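Local coordinates for tailspike protein (Siphovirus 9NA, PDB 3RIQ) that probably recognises Salmonella lipopolysaccharide as the phage's receptor and cleaves its O-antigen as an endorhamnosidase, acting as a trimeric right-handed beta-helix tailspike, at residues 315-320 against 337-342; 333-338 against 356-361. One frame throughout, in Å; residues are numbered along the deposited sequence.

Contact 1: residues 315-320 against 337-342; sequences IITRDC and VVTYEA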
ATOM      1  N   ILE A 315      -2.212  -1.594   7.543  1.00 11.30           N
ATOM      2  CA  ILE A 315      -3.242  -1.992   8.516  1.00 10.51           C
ATOM      3  C   ILE A 315      -4.572  -1.424   8.025  1.00 10.72           C
ATOM      4  O   ILE A 315      -4.621  -0.289   7.510  1.00 11.44           O
ATOM      5  CB  ILE A 315      -2.943  -1.363   9.884  1.00 11.25           C
ATOM      6  CG1 ILE A 315      -1.524  -1.703  10.342  1.00 12.55           C
ATOM      7  CG2 ILE A 315      -4.012  -1.759  10.921  1.00 13.14           C
ATOM      8  CD1 ILE A 315      -1.208  -3.201  10.555  1.00 14.00           C
ATOM      9  N   ILE A 316      -5.662  -2.174   8.186  1.00 10.74           N
ATOM     10  CA  ILE A 316      -7.003  -1.612   7.921  1.00 11.00           C
ATOM     11  C   ILE A 316      -7.936  -2.096   9.023  1.00 10.88           C
ATOM     12  O   ILE A 316      -7.935  -3.299   9.345  1.00 10.99           O
ATOM     13  CB  ILE A 316      -7.534  -1.978   6.504  1.00 10.86           C
ATOM     14  CG1 ILE A 316      -8.908  -1.304   6.272  1.00 11.68           C
ATOM     15  CG2 ILE A 316      -7.578  -3.507   6.274  1.00 12.55           C
ATOM     16  CD1 ILE A 316      -9.414  -1.403   4.828  1.00 14.61           C
ATOM     17  N   THR A 317      -8.713  -1.194   9.620  1.00 10.88           N
ATOM     18  CA  THR A 317      -9.652  -1.598  10.682  1.00 11.28           C
ATOM     19  C   THR A 317     -10.999  -0.993  10.428  1.00 11.57           C
ATOM     20  O   THR A 317     -11.088   0.088   9.849  1.00 11.73           O
ATOM     21  CB  THR A 317      -9.139  -1.254  12.119  1.00 12.47           C
ATOM     22  OG1 THR A 317      -9.414   0.121  12.427  1.00 12.78           O
ATOM     23  CG2 THR A 317      -7.619  -1.541  12.243  1.00 12.07           C
ATOM     24  N   ARG A 318     -12.058  -1.695  10.827  1.00 11.65           N
ATOM     25  CA  ARG A 318     -13.423  -1.210  10.530  1.00 11.65           C
ATOM     26  C   ARG A 318     -14.351  -1.413  11.707  1.00 12.10           C
ATOM     27  O   ARG A 318     -14.505  -2.551  12.202  1.00 12.23           O
ATOM     28  CB  ARG A 318     -13.996  -1.920   9.285  1.00 12.83           C
ATOM     29  CG  ARG A 318     -15.326  -1.315   8.806  1.00 13.37           C
ATOM     30  CD  ARG A 318     -16.107  -2.217   7.786  1.00 15.63           C
ATOM     31  NE  ARG A 318     -16.764  -3.369   8.451  1.00 14.80           N
ATOM     32  CZ  ARG A 318     -17.940  -3.305   9.076  1.00 15.53           C
ATOM     33  NH1 ARG A 318     -18.571  -2.139   9.152  1.00 19.11           N
ATOM     34  NH2 ARG A 318     -18.469  -4.395   9.660  1.00 15.38           N
ATOM     35  N   ASP A 319     -14.996  -0.316  12.118  1.00 11.78           N
ATOM     36  CA  ASP A 319     -16.070  -0.331  13.137  1.00 11.95           C
ATOM     37  C   ASP A 319     -15.602  -0.965  14.478  1.00 12.78           C
ATOM     38  O   ASP A 319     -16.365  -1.692  15.143  1.00 13.03           O
ATOM     39  CB  ASP A 319     -17.323  -1.045  12.550  1.00 12.66           C
ATOM     40  CG  ASP A 319     -18.621  -0.725  13.288  1.00 14.00           C
ATOM     41  OD1 ASP A 319     -18.723   0.323  13.989  1.00 14.16           O
ATOM     42  OD2 ASP A 319     -19.570  -1.548  13.148  1.00 14.62           O
ATOM     43  N   CYS A 320     -14.370  -0.655  14.870  1.00 12.94           N
ATOM     44  CA  CYS A 320     -13.851  -1.080  16.149  1.00 13.13           C
ATOM     45  C   CYS A 320     -14.388  -0.173  17.250  1.00 13.58           C
ATOM     46  O   CYS A 320     -14.498   1.041  17.054  1.00 15.00           O
ATOM     47  CB  CYS A 320     -12.328  -1.039  16.106  1.00 13.21           C
ATOM     48  SG  CYS A 320     -11.658  -2.294  14.909  1.00 14.49           S
ATOM     49  N   VAL A 337      -2.000   3.112   7.137  1.00 10.38           N
ATOM     50  CA  VAL A 337      -3.002   2.676   8.108  1.00 11.21           C
ATOM     51  C   VAL A 337      -4.306   3.331   7.703  1.00 11.62           C
ATOM     52  O   VAL A 337      -4.359   4.555   7.544  1.00 11.96           O
ATOM     53  CB  VAL A 337      -2.623   3.098   9.544  1.00 11.63           C
ATOM     54  CG1 VAL A 337      -3.752   2.772  10.532  1.00 13.69           C
ATOM     55  CG2 VAL A 337      -1.278   2.433   9.974  1.00 13.15           C
ATOM     56  N   VAL A 338      -5.348   2.512   7.542  1.00 10.72           N
ATOM     57  CA  VAL A 338      -6.678   3.009   7.120  1.00 11.15           C
ATOM     58  C   VAL A 338      -7.674   2.579   8.176  1.00 11.67           C
ATOM     59  O   VAL A 338      -7.742   1.388   8.485  1.00 12.00           O
ATOM     60  CB  VAL A 338      -7.097   2.363   5.753  1.00 12.15           C
ATOM     61  CG1 VAL A 338      -8.529   2.720   5.358  1.00 13.38           C
ATOM     62  CG2 VAL A 338      -6.081   2.733   4.645  1.00 14.74           C
ATOM     63  N   THR A 339      -8.408   3.520   8.780  1.00 11.97           N
ATOM     64  CA  THR A 339      -9.432   3.118   9.725  1.00 12.01           C
ATOM     65  C   THR A 339     -10.761   3.735   9.365  1.00 11.38           C
ATOM     66  O   THR A 339     -10.811   4.922   9.023  1.00 12.53           O
ATOM     67  CB  THR A 339      -9.060   3.406  11.211  1.00 11.89           C
ATOM     68  OG1 THR A 339      -9.228   4.804  11.529  1.00 13.50           O
ATOM     69  CG2 THR A 339      -7.619   2.929  11.538  1.00 13.06           C
ATOM     70  N   TYR A 340     -11.815   2.917   9.443  1.00 11.68           N
ATOM     71  CA  TYR A 340     -13.200   3.329   9.200  1.00 11.53           C
ATOM     72  C   TYR A 340     -14.008   3.116  10.474  1.00 12.50           C
ATOM     73  O   TYR A 340     -13.894   2.058  11.116  1.00 12.03           O
ATOM     74  CB  TYR A 340     -13.841   2.451   8.108  1.00 13.35           C
ATOM     75  CG  TYR A 340     -13.529   2.900   6.708  1.00 10.99           C
ATOM     76  CD1 TYR A 340     -14.350   3.848   6.084  1.00 12.64           C
ATOM     77  CD2 TYR A 340     -12.396   2.446   6.035  1.00 12.32           C
ATOM     78  CE1 TYR A 340     -14.067   4.317   4.814  1.00 13.34           C
ATOM     79  CE2 TYR A 340     -12.098   2.882   4.733  1.00 11.66           C
ATOM     80  CZ  TYR A 340     -12.947   3.846   4.142  1.00 12.20           C
ATOM     81  OH  TYR A 340     -12.692   4.382   2.904  1.00 14.14           O
ATOM     82  N   GLU A 341     -14.884   4.066  10.787  1.00 12.93           N
ATOM     83  CA  GLU A 341     -15.932   3.875  11.833  1.00 13.08           C
ATOM     84  C   GLU A 341     -15.354   3.536  13.207  1.00 13.04           C
ATOM     85  O   GLU A 341     -16.023   2.902  14.022  1.00 13.69           O
ATOM     86  CB  GLU A 341     -16.953   2.782  11.401  1.00 14.37           C
ATOM     87  CG  GLU A 341     -17.882   3.120  10.219  1.00 18.46           C
ATOM     88  CD  GLU A 341     -18.671   1.854   9.871  1.00 23.01           C
ATOM     89  OE1 GLU A 341     -19.663   1.615  10.517  1.00 21.53           O
ATOM     90  OE2 GLU A 341     -18.227   1.010   9.038  1.00 27.81           O
ATOM     91  N   ALA A 342     -14.139   3.992  13.520  1.00 12.77           N
ATOM     92  CA  ALA A 342     -13.655   3.833  14.915  1.00 13.02           C
ATOM     93  C   ALA A 342     -14.607   4.577  15.856  1.00 12.65           C
ATOM     94  O   ALA A 342     -14.996   5.726  15.565  1.00 13.57           O
ATOM     95  CB  ALA A 342     -12.257   4.385  15.060  1.00 13.48           C
TER
HETATM   96  O   HOH W   1     -12.111   0.956  13.241  1.00 13.77           O
HETATM   97  O   HOH W   2     -20.739  -1.065  10.728  1.00 24.17           O

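Contact 2: residues 333-338 against 356-361; sequences IIDNVV and ITNITV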
ATOM      1  N   ILE A 333       8.075   3.060  13.174  1.00 11.37           N
ATOM      2  CA  ILE A 333       7.738   3.450  11.780  1.00 11.23           C
ATOM      3  C   ILE A 333       6.346   2.938  11.484  1.00 11.47           C
ATOM      4  O   ILE A 333       6.090   1.757  11.646  1.00 12.37           O
ATOM      5  CB  ILE A 333       8.784   2.908  10.765  1.00 11.98           C
ATOM      6  CG1 ILE A 333      10.129   3.567  11.028  1.00 13.77           C
ATOM      7  CG2 ILE A 333       8.304   3.139   9.321  1.00 13.12           C
ATOM      8  CD1 ILE A 333      11.303   2.938  10.270  1.00 15.92           C
ATOM      9  N   ILE A 334       5.439   3.845  11.120  1.00 11.43           N
ATOM     10  CA  ILE A 334       4.053   3.494  10.818  1.00 10.97           C
ATOM     11  C   ILE A 334       3.758   3.985   9.425  1.00 10.80           C
ATOM     12  O   ILE A 334       3.918   5.176   9.155  1.00 12.78           O
ATOM     13  CB  ILE A 334       3.025   4.124  11.827  1.00 12.08           C
ATOM     14  CG1 ILE A 334       3.321   3.690  13.258  1.00 12.48           C
ATOM     15  CG2 ILE A 334       1.589   3.705  11.462  1.00 13.86           C
ATOM     16  CD1 ILE A 334       4.239   4.636  14.015  1.00 13.94           C
ATOM     17  N   ASP A 335       3.349   3.088   8.527  1.00 10.93           N
ATOM     18  CA  ASP A 335       3.022   3.482   7.150  1.00 10.88           C
ATOM     19  C   ASP A 335       1.789   2.756   6.643  1.00 10.28           C
ATOM     20  O   ASP A 335       1.710   1.531   6.777  1.00 11.58           O
ATOM     21  CB  ASP A 335       4.208   3.194   6.182  1.00 12.21           C
ATOM     22  CG  ASP A 335       3.857   3.545   4.740  1.00 12.32           C
ATOM     23  OD1 ASP A 335       3.492   4.737   4.509  1.00 12.83           O
ATOM     24  OD2 ASP A 335       3.857   2.667   3.844  1.00 13.33           O
ATOM     25  N   ASN A 336       0.845   3.496   6.055  1.00 10.36           N
ATOM     26  CA  ASN A 336      -0.327   2.895   5.428  1.00 10.57           C
ATOM     27  C   ASN A 336      -1.262   2.254   6.448  1.00 10.26           C
ATOM     28  O   ASN A 336      -1.318   1.024   6.611  1.00 12.29           O
ATOM     29  CB  ASN A 336       0.026   1.926   4.286  1.00 10.66           C
ATOM     30  CG  ASN A 336      -1.224   1.424   3.564  1.00 12.71           C
ATOM     31  OD1 ASN A 336      -2.327   1.924   3.802  1.00 14.04           O
ATOM     32  ND2 ASN A 336      -1.068   0.392   2.727  1.00 15.81           N
ATOM     33  N   VAL A 337      -2.000   3.112   7.137  1.00 10.38           N
ATOM     34  CA  VAL A 337      -3.002   2.676   8.108  1.00 11.21           C
ATOM     35  C   VAL A 337      -4.306   3.331   7.703  1.00 11.62           C
ATOM     36  O   VAL A 337      -4.359   4.555   7.544  1.00 11.96           O
ATOM     37  CB  VAL A 337      -2.623   3.098   9.544  1.00 11.63           C
ATOM     38  CG1 VAL A 337      -3.752   2.772  10.532  1.00 13.69           C
ATOM     39  CG2 VAL A 337      -1.278   2.433   9.974  1.00 13.15           C
ATOM     40  N   VAL A 338      -5.348   2.512   7.542  1.00 10.72           N
ATOM     41  CA  VAL A 338      -6.678   3.009   7.120  1.00 11.15           C
ATOM     42  C   VAL A 338      -7.674   2.579   8.176  1.00 11.67           C
ATOM     43  O   VAL A 338      -7.742   1.388   8.485  1.00 12.00           O
ATOM     44  CB  VAL A 338      -7.097   2.363   5.753  1.00 12.15           C
ATOM     45  CG1 VAL A 338      -8.529   2.720   5.358  1.00 13.38           C
ATOM     46  CG2 VAL A 338      -6.081   2.733   4.645  1.00 14.74           C
ATOM     47  N   ILE A 356       5.286   8.690  10.822  1.00 12.40           N
ATOM     48  CA  ILE A 356       3.908   8.291  10.507  1.00 12.79           C
ATOM     49  C   ILE A 356       3.561   8.750   9.114  1.00 13.44           C
ATOM     50  O   ILE A 356       3.587   9.951   8.848  1.00 14.26           O
ATOM     51  CB  ILE A 356       2.918   8.965  11.501  1.00 13.54           C
ATOM     52  CG1 ILE A 356       3.249   8.608  12.952  1.00 14.50           C
ATOM     53  CG2 ILE A 356       1.470   8.591  11.210  1.00 15.20           C
ATOM     54  CD1 ILE A 356       2.493   9.424  13.981  1.00 14.95           C
ATOM     55  N   THR A 357       3.229   7.814   8.238  1.00 12.55           N
ATOM     56  CA  THR A 357       2.931   8.156   6.849  1.00 12.59           C
ATOM     57  C   THR A 357       1.731   7.437   6.297  1.00 11.67           C
ATOM     58  O   THR A 357       1.440   6.330   6.693  1.00 12.60           O
ATOM     59  CB  THR A 357       4.138   7.859   5.895  1.00 11.31           C
ATOM     60  OG1 THR A 357       4.546   6.493   6.008  1.00 13.43           O
ATOM     61  CG2 THR A 357       5.339   8.748   6.213  1.00 13.32           C
ATOM     62  N   ASN A 358       1.025   8.108   5.385  1.00 11.59           N
ATOM     63  CA  ASN A 358      -0.071   7.476   4.622  1.00 12.09           C
ATOM     64  C   ASN A 358      -1.186   6.937   5.497  1.00 11.73           C
ATOM     65  O   ASN A 358      -1.545   5.754   5.455  1.00 12.71           O
ATOM     66  CB  ASN A 358       0.515   6.439   3.657  1.00 12.35           C
ATOM     67  CG  ASN A 358       1.398   7.098   2.618  1.00 14.90           C
ATOM     68  OD1 ASN A 358       0.950   8.030   1.938  1.00 17.56           O
ATOM     69  ND2 ASN A 358       2.651   6.703   2.553  1.00 15.07           N
ATOM     70  N   ILE A 359      -1.733   7.822   6.323  1.00 11.71           N
ATOM     71  CA  ILE A 359      -2.834   7.495   7.219  1.00 12.94           C
ATOM     72  C   ILE A 359      -4.133   7.991   6.618  1.00 12.57           C
ATOM     73  O   ILE A 359      -4.172   9.141   6.170  1.00 13.98           O
ATOM     74  CB  ILE A 359      -2.646   8.191   8.589  1.00 12.58           C
ATOM     75  CG1 ILE A 359      -1.264   7.907   9.157  1.00 13.38           C
ATOM     76  CG2 ILE A 359      -3.748   7.782   9.569  1.00 14.51           C
ATOM     77  CD1 ILE A 359      -0.973   6.447   9.449  1.00 14.55           C
ATOM     78  N   THR A 360      -5.184   7.162   6.619  1.00 12.50           N
ATOM     79  CA  THR A 360      -6.516   7.538   6.132  1.00 12.98           C
ATOM     80  C   THR A 360      -7.497   7.202   7.248  1.00 13.20           C
ATOM     81  O   THR A 360      -7.587   6.039   7.649  1.00 13.10           O
ATOM     82  CB  THR A 360      -6.860   6.756   4.854  1.00 13.04           C
ATOM     83  OG1 THR A 360      -5.886   7.090   3.847  1.00 15.87           O
ATOM     84  CG2 THR A 360      -8.239   7.161   4.323  1.00 14.74           C
ATOM     85  N   VAL A 361      -8.184   8.207   7.781  1.00 12.75           N
ATOM     86  CA  VAL A 361      -9.167   7.997   8.840  1.00 13.01           C
ATOM     87  C   VAL A 361     -10.507   8.503   8.356  1.00 12.86           C
ATOM     88  O   VAL A 361     -10.624   9.686   8.009  1.00 13.41           O
ATOM     89  CB  VAL A 361      -8.755   8.714  10.163  1.00 12.92           C
ATOM     90  CG1 VAL A 361      -9.932   8.751  11.177  1.00 14.22           C
ATOM     91  CG2 VAL A 361      -7.502   8.048  10.782  1.00 12.85           C
TER
HETATM   92  O   HOH W   3       6.416   5.716   7.806  1.00 16.43           O

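Contact 1: residues 315-320 against 337-342
Ile315 to Arg318 pair in register with Val337 to Tyr340 as parallel strands 4.7 Å apart, their directions 4° from each other. The Ile315 and Thr317 carbonyls accept from Val338 N and Tyr340 N, while Thr317 N and Asp319 N donate to the Val338 and Tyr340 carbonyls. On one face Thr317 and Thr339 stand side by side, both OG1 atoms between backbone N and carbonyl carbon, Thr317 OG1 3.4 Å from Thr339 CG2; the hydroxyls bond outside the pair, Thr317 OG1 to Gly324 O and Thr339 OG1 to Gly346 O. A water bridges Thr317 OG1, Cys320 N and Tyr340 O. On the other face Ile316 CG1 lies 4.1 Å from Val338 CB. At the C-terminal end of the strands, Arg318 NH1 meets Glu341 OE2 at 3.2 Å in a salt bridge whose N-H...O angle is a bent 138°. Glu341 OE1 and Asp319 OD1 come within 3.8 Å, their carboxylates stacked 13° from parallel; Lys366 bridges both oxygens and probably offsets the repulsion, and His343 also bonds Asp319 OD1. A second water links Arg318 NH1, Asp319 OD2 and Glu341 OE1. In these successive beta-helix rungs, strand 266-273 flanks 315-320, strand 355-362 flanks 337-342, and a second subunit packs on Ile316, Arg318, Val338 and Tyr340.

Contact 2: residues 333-338 against 356-361
Ile334 to Val338 run parallel to Ile356 to Thr360, 4.6 Å away at closest and 13° apart in direction, with left-handed backbone conformations at the paired Asn336 and Asn358. Around that step Asn336 N donates to Thr357 O and Val337 N to Asn358 O, the latter at a longer 3.2 Å. Asp335 carries the polar side: CG lies anti to the backbone N (chi1 178°), and OD1 takes two bonds. Thr357 OG1 donates to Asp335 OD1 at a short 2.5 Å from the anti side, and Asn358 ND2 to the same OD1 at 2.9 Å, nearly straight, into the syn lone pair, with the amide turned 74° from the carboxylate. The two donors hold the buried carboxylate in place. A water donates to both Thr357 OG1 and Ile334 O. On the opposite face Ile359 CD1 reaches back to Val337 CB, 3.7 Å away, and sits 4.3 Å from Ile334 CG2, while Ile334 CD1 touches Ile356 CG1 at 4.2 Å. This apolar face looks into the beta-helix, where Met347 and Ile374 of strands 347-349 and 374-376 meet Ile359. Strand 381-388 flanks 356-361 as the next rung, and Val338 and Tyr340 of the third subunit pack against Asp335 and Thr357.

Contacts 1 and 2 are consecutive steps of one stack, with centres 11 Å apart. Strand 333-340 is the middle member: 315-320 pairs along one of its edges and 356-361 along the other, and Val337 and Val338 serve both. Backbone bonds probably carry the pairing beyond each contact, from Ile315 N to Asn336 O and from Thr339 N to Thr360 O, both 2.9 Å. Thr339 OG1 also packs on Val361 CG2 at 3.7 Å. Between subunits one pair recurs around the trimer: the shared Val338 packs on Asp335 of the second subunit, just as Asp335 of contact 2 receives its counterpart from the third, and Tyr340 of contact 1 packs on Asp355 of the second subunit.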